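Long-range contacts in divalent-cation tolerance protein CutA (PDB 1UMJ), which binds copper and takes part in resistance to heavy metals, as a homotrimer that copper probably links into larger assemblies: residues P9-A14 with L32-A37; A28-R33 with A53-R58. One frame throughout, in Å; residues are numbered along the deposited sequence.

Contact 1 of 2, residues P9-A14 with L32-A37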
ATOM      1  N   PRO A   9      13.840  -5.066   9.250  1.00 14.52           N
ATOM      2  CA  PRO A   9      13.835  -6.396   9.873  1.00 16.35           C
ATOM      3  C   PRO A   9      13.082  -6.458  11.207  1.00 17.87           C
ATOM      4  O   PRO A   9      12.666  -7.531  11.619  1.00 20.47           O
ATOM      5  CB  PRO A   9      15.322  -6.699  10.056  1.00 14.34           C
ATOM      6  CG  PRO A   9      15.851  -5.363  10.339  1.00 14.18           C
ATOM      7  CD  PRO A   9      15.169  -4.452   9.301  1.00 15.83           C
ATOM      8  N   ASP A  10      12.886  -5.308  11.847  1.00 14.95           N
ATOM      9  CA  ASP A  10      12.171  -5.231  13.102  1.00 17.03           C
ATOM     10  C   ASP A  10      11.633  -3.853  13.438  1.00 18.76           C
ATOM     11  O   ASP A  10      11.915  -2.859  12.766  1.00 17.39           O
ATOM     12  CB  ASP A  10      13.051  -5.738  14.259  1.00 20.37           C
ATOM     13  CG  ASP A  10      14.400  -5.072  14.330  1.00 19.82           C
ATOM     14  OD1 ASP A  10      14.580  -3.881  14.039  1.00 19.56           O
ATOM     15  OD2 ASP A  10      15.336  -5.781  14.745  1.00 26.24           O
ATOM     16  N   TRP A  11      10.822  -3.816  14.484  1.00 14.41           N
ATOM     17  CA  TRP A  11      10.215  -2.566  14.953  1.00 15.27           C
ATOM     18  C   TRP A  11      11.226  -1.579  15.544  1.00 16.06           C
ATOM     19  O   TRP A  11      11.101  -0.370  15.356  1.00 16.54           O
ATOM     20  CB  TRP A  11       9.146  -2.846  15.995  1.00 14.60           C
ATOM     21  CG  TRP A  11       7.840  -3.295  15.456  1.00 13.78           C
ATOM     22  CD1 TRP A  11       7.401  -4.573  15.364  1.00 12.06           C
ATOM     23  CD2 TRP A  11       6.802  -2.475  14.924  1.00 13.79           C
ATOM     24  NE1 TRP A  11       6.145  -4.614  14.805  1.00 16.50           N
ATOM     25  CE2 TRP A  11       5.752  -3.339  14.522  1.00 12.37           C
ATOM     26  CE3 TRP A  11       6.650  -1.092  14.744  1.00 14.46           C
ATOM     27  CZ2 TRP A  11       4.552  -2.861  13.936  1.00 18.42           C
ATOM     28  CZ3 TRP A  11       5.464  -0.614  14.165  1.00 16.44           C
ATOM     29  CH2 TRP A  11       4.434  -1.501  13.766  1.00 17.72           C
ATOM     30  N   GLU A  12      12.205  -2.088  16.283  1.00 19.11           N
ATOM     31  CA  GLU A  12      13.235  -1.226  16.854  1.00 18.03           C
ATOM     32  C   GLU A  12      13.950  -0.422  15.762  1.00 16.85           C
ATOM     33  O   GLU A  12      14.096   0.787  15.900  1.00 14.78           O
ATOM     34  CB  GLU A  12      14.233  -2.082  17.634  1.00 17.20           C
ATOM     35  CG  GLU A  12      15.336  -1.293  18.214  1.00 22.49           C
ATOM     36  CD  GLU A  12      16.392  -2.176  18.851  1.00 22.39           C
ATOM     37  OE1 GLU A  12      16.179  -3.401  18.954  1.00 25.92           O
ATOM     38  OE2 GLU A  12      17.412  -1.618  19.230  1.00 22.11           O
ATOM     39  N   SER A  13      14.358  -1.079  14.673  1.00 16.60           N
ATOM     40  CA  SER A  13      15.061  -0.345  13.615  1.00 16.18           C
ATOM     41  C   SER A  13      14.071   0.532  12.840  1.00 11.69           C
ATOM     42  O   SER A  13      14.386   1.672  12.486  1.00 14.48           O
ATOM     43  CB  SER A  13      15.780  -1.255  12.604  1.00 13.51           C
ATOM     44  OG  SER A  13      14.909  -2.152  11.963  1.00 15.62           O
ATOM     45  N   ALA A  14      12.845   0.041  12.615  1.00 11.59           N
ATOM     46  CA  ALA A  14      11.910   0.870  11.853  1.00 13.06           C
ATOM     47  C   ALA A  14      11.559   2.186  12.596  1.00 14.32           C
ATOM     48  O   ALA A  14      11.505   3.269  11.991  1.00 12.18           O
ATOM     49  CB  ALA A  14      10.598   0.051  11.534  1.00 11.56           C
ATOM     50  N   LEU A  32       3.701   2.601   9.987  1.00 11.39           N
ATOM     51  CA  LEU A  32       4.426   1.335  10.113  1.00 10.91           C
ATOM     52  C   LEU A  32       3.470   0.184  10.426  1.00  9.33           C
ATOM     53  O   LEU A  32       2.563   0.315  11.214  1.00 10.20           O
ATOM     54  CB  LEU A  32       5.485   1.390  11.229  1.00 11.78           C
ATOM     55  CG  LEU A  32       6.679   2.337  11.055  1.00 17.54           C
ATOM     56  CD1 LEU A  32       7.613   2.232  12.252  1.00 16.20           C
ATOM     57  CD2 LEU A  32       7.421   1.980   9.805  1.00 18.40           C
ATOM     58  N   ARG A  33       3.689  -0.974   9.784  1.00 10.94           N
ATOM     59  CA  ARG A  33       2.867  -2.129  10.149  1.00  9.52           C
ATOM     60  C   ARG A  33       3.616  -3.400   9.755  1.00 10.01           C
ATOM     61  O   ARG A  33       4.340  -3.435   8.758  1.00 10.47           O
ATOM     62  CB  ARG A  33       1.486  -2.097   9.461  1.00 14.09           C
ATOM     63  CG  ARG A  33       1.390  -2.634   8.031  1.00 20.13           C
ATOM     64  CD  ARG A  33       2.058  -1.722   7.011  1.00 15.61           C
ATOM     65  NE  ARG A  33       1.885  -2.242   5.639  1.00 18.46           N
ATOM     66  CZ  ARG A  33       2.677  -3.189   5.135  1.00 19.94           C
ATOM     67  NH1 ARG A  33       3.637  -3.679   5.900  1.00 14.63           N
ATOM     68  NH2 ARG A  33       2.529  -3.619   3.884  1.00 20.68           N
ATOM     69  N   GLU A  34       3.418  -4.432  10.556  1.00 10.64           N
ATOM     70  CA  GLU A  34       4.052  -5.727  10.288  1.00  8.82           C
ATOM     71  C   GLU A  34       3.488  -6.418   9.087  1.00 11.17           C
ATOM     72  O   GLU A  34       2.318  -6.217   8.732  1.00 13.39           O
ATOM     73  CB  GLU A  34       3.833  -6.682  11.487  1.00 15.61           C
ATOM     74  CG  GLU A  34       4.643  -6.335  12.658  1.00 20.45           C
ATOM     75  CD  GLU A  34       4.466  -7.335  13.794  1.00 22.31           C
ATOM     76  OE1 GLU A  34       5.259  -7.246  14.735  1.00 31.02           O
ATOM     77  OE2 GLU A  34       3.528  -8.181  13.742  1.00 27.07           O
ATOM     78  N   HIS A  35       4.313  -7.242   8.455  1.00  7.67           N
ATOM     79  CA  HIS A  35       3.852  -8.121   7.378  1.00  7.44           C
ATOM     80  C   HIS A  35       4.777  -9.346   7.401  1.00  9.69           C
ATOM     81  O   HIS A  35       5.836  -9.328   8.048  1.00 10.82           O
ATOM     82  CB  HIS A  35       3.853  -7.393   6.014  1.00 10.89           C
ATOM     83  CG  HIS A  35       5.208  -6.990   5.531  1.00 10.94           C
ATOM     84  ND1 HIS A  35       5.556  -5.684   5.297  1.00 15.55           N
ATOM     85  CD2 HIS A  35       6.306  -7.725   5.241  1.00  9.06           C
ATOM     86  CE1 HIS A  35       6.820  -5.615   4.919  1.00 13.00           C
ATOM     87  NE2 HIS A  35       7.306  -6.839   4.883  1.00 12.07           N
ATOM     88  N   ARG A  36       4.380 -10.392   6.699  1.00 10.43           N
ATOM     89  CA  ARG A  36       5.209 -11.605   6.572  1.00 13.09           C
ATOM     90  C   ARG A  36       5.775 -11.506   5.190  1.00 14.42           C
ATOM     91  O   ARG A  36       5.039 -11.370   4.198  1.00 13.91           O
ATOM     92  CB  ARG A  36       4.363 -12.877   6.750  1.00 12.97           C
ATOM     93  CG  ARG A  36       3.926 -13.031   8.202  1.00 14.96           C
ATOM     94  CD  ARG A  36       3.168 -14.354   8.482  1.00 18.27           C
ATOM     95  NE  ARG A  36       2.947 -14.557   9.932  1.00 28.00           N
ATOM     96  CZ  ARG A  36       3.912 -14.780  10.839  1.00 26.99           C
ATOM     97  NH1 ARG A  36       5.198 -14.830  10.487  1.00 28.65           N
ATOM     98  NH2 ARG A  36       3.580 -15.002  12.115  1.00 32.81           N
ATOM     99  N   ALA A  37       7.099 -11.580   5.137  1.00 11.43           N
ATOM    100  CA  ALA A  37       7.788 -11.447   3.891  1.00 10.19           C
ATOM    101  C   ALA A  37       8.272 -12.813   3.409  1.00 11.89           C
ATOM    102  O   ALA A  37       8.692 -13.637   4.234  1.00 15.34           O
ATOM    103  CB  ALA A  37       9.015 -10.493   4.125  1.00 13.39           C
TER
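Trp11 and Glu34 meet because each places CG beside its own backbone N, with chi1 -79° for Trp11 and -73° for Glu34. The glutamate chain then runs extended and crosses the indole at about a right angle. Trp11 NE1 donates to Glu34 OE1 over 2.8 Å. The oxygen lies practically in the indole plane, while the donor reaches it on its anti side, 26° out of the carboxylate plane. Glu34 OE2 forms a salt bridge with Lys49. With both oxygens engaged the carboxylate is fixed in rotation, and its ionised form is probably favoured. The six-membered ring of Trp11 lies obliquely against the strand, with Trp11 CZ3 3.6 Å from Leu32 CB. One branch of Leu32 goes on to the helix, where Leu32 CD1 lies 3.8 Å from Ala14 CB. Asp10 is the N-cap of this helix. Asp10 OD1 accepts from Ser13 N at 2.9 Å and from Ser13 OG at 2.7 Å, from opposite faces of the carboxylate. This steadies the first turn, which carries Trp11. Arg36 of the third subunit also packs on Trp11. The contact sets the start of helix 11-23 on strand 29-40, in the split beta-alpha-beta crossover of a ferredoxin-like fold. Trp11 and Ala14 also rest on Val51 of strand 45-57, and Ala14 on Phe8 of strand 2-8.

Contact 2 of 2, residues A28-R33 with A53-R58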
ATOM      1  N   ALA A  28       6.878  13.871   6.252  1.00 15.01           N
ATOM      2  CA  ALA A  28       5.805  14.468   7.051  1.00 15.52           C
ATOM      3  C   ALA A  28       5.199  13.431   8.011  1.00 18.19           C
ATOM      4  O   ALA A  28       4.684  13.771   9.084  1.00 21.05           O
ATOM      5  CB  ALA A  28       4.700  15.032   6.131  1.00 21.71           C
ATOM      6  N   CYS A  29       5.214  12.165   7.607  1.00 14.36           N
ATOM      7  CA  CYS A  29       4.664  11.125   8.471  1.00 15.78           C
ATOM      8  C   CYS A  29       5.045   9.772   7.961  1.00 13.25           C
ATOM      9  O   CYS A  29       5.439   9.626   6.816  1.00 12.43           O
ATOM     10  CB  CYS A  29       3.158  11.245   8.600  1.00 21.22           C
ATOM     11  SG  CYS A  29       2.355  10.991   7.098  1.00 30.35           S
ATOM     12  N   ALA A  30       4.981   8.807   8.872  1.00 12.66           N
ATOM     13  CA  ALA A  30       5.309   7.429   8.541  1.00 12.17           C
ATOM     14  C   ALA A  30       4.213   6.557   9.117  1.00 11.03           C
ATOM     15  O   ALA A  30       3.748   6.814  10.211  1.00 14.31           O
ATOM     16  CB  ALA A  30       6.647   7.056   9.166  1.00 15.35           C
ATOM     17  N   ASN A  31       3.824   5.505   8.371  1.00  9.41           N
ATOM     18  CA  ASN A  31       2.840   4.532   8.826  1.00 10.60           C
ATOM     19  C   ASN A  31       3.614   3.225   8.835  1.00 11.67           C
ATOM     20  O   ASN A  31       4.118   2.782   7.792  1.00 11.13           O
ATOM     21  CB  ASN A  31       1.684   4.410   7.829  1.00 14.04           C
ATOM     22  CG  ASN A  31       0.772   5.637   7.813  1.00 15.36           C
ATOM     23  OD1 ASN A  31      -0.100   5.749   6.946  1.00 16.73           O
ATOM     24  ND2 ASN A  31       0.962   6.561   8.782  1.00 12.45           N
ATOM     25  N   LEU A  32       3.701   2.601   9.987  1.00 11.39           N
ATOM     26  CA  LEU A  32       4.426   1.335  10.113  1.00 10.91           C
ATOM     27  C   LEU A  32       3.470   0.184  10.426  1.00  9.33           C
ATOM     28  O   LEU A  32       2.563   0.315  11.214  1.00 10.20           O
ATOM     29  CB  LEU A  32       5.485   1.390  11.229  1.00 11.78           C
ATOM     30  CG  LEU A  32       6.679   2.337  11.055  1.00 17.54           C
ATOM     31  CD1 LEU A  32       7.613   2.232  12.252  1.00 16.20           C
ATOM     32  CD2 LEU A  32       7.421   1.980   9.805  1.00 18.40           C
ATOM     33  N   ARG A  33       3.689  -0.974   9.784  1.00 10.94           N
ATOM     34  CA  ARG A  33       2.867  -2.129  10.149  1.00  9.52           C
ATOM     35  C   ARG A  33       3.616  -3.400   9.755  1.00 10.01           C
ATOM     36  O   ARG A  33       4.340  -3.435   8.758  1.00 10.47           O
ATOM     37  CB  ARG A  33       1.486  -2.097   9.461  1.00 14.09           C
ATOM     38  CG  ARG A  33       1.390  -2.634   8.031  1.00 20.13           C
ATOM     39  CD  ARG A  33       2.058  -1.722   7.011  1.00 15.61           C
ATOM     40  NE  ARG A  33       1.885  -2.242   5.639  1.00 18.46           N
ATOM     41  CZ  ARG A  33       2.677  -3.189   5.135  1.00 19.94           C
ATOM     42  NH1 ARG A  33       3.637  -3.679   5.900  1.00 14.63           N
ATOM     43  NH2 ARG A  33       2.529  -3.619   3.884  1.00 20.68           N
ATOM     44  N   ALA A  53       7.151   0.154   6.050  1.00 10.20           N
ATOM     45  CA  ALA A  53       7.018   1.606   6.342  1.00  7.47           C
ATOM     46  C   ALA A  53       6.552   2.344   5.118  1.00  9.05           C
ATOM     47  O   ALA A  53       7.169   2.209   4.021  1.00 15.10           O
ATOM     48  CB  ALA A  53       8.397   2.182   6.750  1.00  9.98           C
ATOM     49  N   ILE A  54       5.451   3.076   5.278  1.00  8.33           N
ATOM     50  CA  ILE A  54       4.884   3.916   4.223  1.00 10.58           C
ATOM     51  C   ILE A  54       5.223   5.351   4.639  1.00  7.01           C
ATOM     52  O   ILE A  54       4.689   5.862   5.652  1.00  9.91           O
ATOM     53  CB  ILE A  54       3.354   3.752   4.170  1.00 10.00           C
ATOM     54  CG1 ILE A  54       3.031   2.350   3.629  1.00 17.27           C
ATOM     55  CG2 ILE A  54       2.738   4.854   3.257  1.00 16.18           C
ATOM     56  CD1 ILE A  54       1.605   2.108   3.416  1.00 23.87           C
ATOM     57  N   LEU A  55       6.073   6.004   3.865  1.00  8.35           N
ATOM     58  CA  LEU A  55       6.527   7.351   4.180  1.00 11.46           C
ATOM     59  C   LEU A  55       5.852   8.345   3.228  1.00 10.01           C
ATOM     60  O   LEU A  55       5.737   8.068   2.043  1.00 12.66           O
ATOM     61  CB  LEU A  55       8.037   7.400   4.037  1.00 11.83           C
ATOM     62  CG  LEU A  55       8.793   6.245   4.701  1.00  8.17           C
ATOM     63  CD1 LEU A  55      10.289   6.396   4.445  1.00 13.01           C
ATOM     64  CD2 LEU A  55       8.448   6.224   6.274  1.00 11.93           C
ATOM     65  N   LYS A  56       5.414   9.489   3.757  1.00  9.47           N
ATOM     66  CA  LYS A  56       4.770  10.513   2.929  1.00 10.32           C
ATOM     67  C   LYS A  56       5.607  11.750   2.949  1.00 13.68           C
ATOM     68  O   LYS A  56       5.876  12.301   3.996  1.00 13.08           O
ATOM     69  CB  LYS A  56       3.367  10.861   3.424  1.00 14.38           C
ATOM     70  CG  LYS A  56       2.305   9.770   3.228  1.00 17.87           C
ATOM     71  CD  LYS A  56       2.670   8.498   3.964  1.00 30.14           C
ATOM     72  CE  LYS A  56       2.227   8.567   5.394  1.00 34.16           C
ATOM     73  NZ  LYS A  56       2.989   7.643   6.202  1.00 27.17           N
ATOM     74  N   THR A  57       6.001  12.177   1.765  1.00 11.91           N
ATOM     75  CA  THR A  57       6.798  13.391   1.720  1.00 13.44           C
ATOM     76  C   THR A  57       6.639  14.127   0.400  1.00 14.94           C
ATOM     77  O   THR A  57       5.819  13.759  -0.452  1.00 15.59           O
ATOM     78  CB  THR A  57       8.264  13.044   2.001  1.00 14.87           C
ATOM     79  OG1 THR A  57       8.995  14.250   2.306  1.00 20.42           O
ATOM     80  CG2 THR A  57       8.885  12.352   0.864  1.00 14.83           C
ATOM     81  N   ARG A  58       7.411  15.206   0.253  1.00 14.45           N
ATOM     82  CA  ARG A  58       7.367  15.986  -0.984  1.00 16.47           C
ATOM     83  C   ARG A  58       8.137  15.318  -2.144  1.00 16.50           C
ATOM     84  O   ARG A  58       9.147  14.617  -1.974  1.00 17.20           O
ATOM     85  CB  ARG A  58       7.925  17.413  -0.719  1.00 14.78           C
ATOM     86  CG  ARG A  58       7.229  18.267   0.307  1.00 17.79           C
ATOM     87  CD  ARG A  58       7.695  19.733   0.190  1.00 25.81           C
ATOM     88  NE  ARG A  58       9.131  19.873  -0.041  1.00 25.82           N
ATOM     89  CZ  ARG A  58      10.019  20.141   0.907  1.00 28.81           C
ATOM     90  NH1 ARG A  58       9.612  20.285   2.164  1.00 34.19           N
ATOM     91  NH2 ARG A  58      11.309  20.319   0.602  1.00 35.89           N
TER
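Asn31 and Ile54 form a hydrogen-bonded antiparallel pair. Asn31 N donates to Ile54 O, and Ile54 N returns a bond to Asn31 O, each 2.9 Å long. Cys29 and Lys56 form the other such pair, where Lys56 N donates to Cys29 O over 3.1 Å. Just before the strand, Ala28 N donates to Lys56 O. Ala30 with Leu55, between them, and Leu32 with Ala53, beyond Asn31 and Ile54, are non-hydrogen-bonded pairs. Their side chains share one face. Ala30 CB meets Leu55 CD2 at 3.5 Å. Leu32 CD2 is only 3.2 Å from Ala53 CB, which is tight packing. On the other face Lys56 bends at chi2 (60°) and chi3 (85°), which folds its amine back over the strands. Lys56 NZ is nearest Ile54 O, across the carbonyl plane from Asn31 N, and bonds Cys29 O weakly; its exact place is doubtful. The Lys56 and Asn31 side chains cross at about a right angle, without a hydrogen bond between them. Both ends of the Asn31 amide are bonded: ND2 to Ala30 O, from above the carbonyl plane, and OD1 to Tyr5 OH of the third subunit. The segments are arms of the hairpin 29-40 and 45-57. Strand 2-8 flanks 53-57, and a strand of the third subunit continues the sheet beyond 29-32. Helix 11-23 packs on Ala30 and Leu32, and helix 90-99 on Ala28 and Cys29.

Contacts 1 and 2 follow each other along strand 29-40, share Leu32 and Arg33, and have centres about 13 Å apart. Contact 1 joins that strand to a helix. Contact 2 joins it to its hairpin partner. Leu32 ties the two together, since it reaches both helix 11-23 and Ala53. Both contacts also touch the third subunit, so strand 29-40 serves the fold and the trimer at once. Contact 1 is the one nearer the copper site: the side chain of Glu34 is about 10 Å from that of Asp48. Contact 2 lies away from that site, and the side chain of Ile54 is about 13 Å from a bound guanidine.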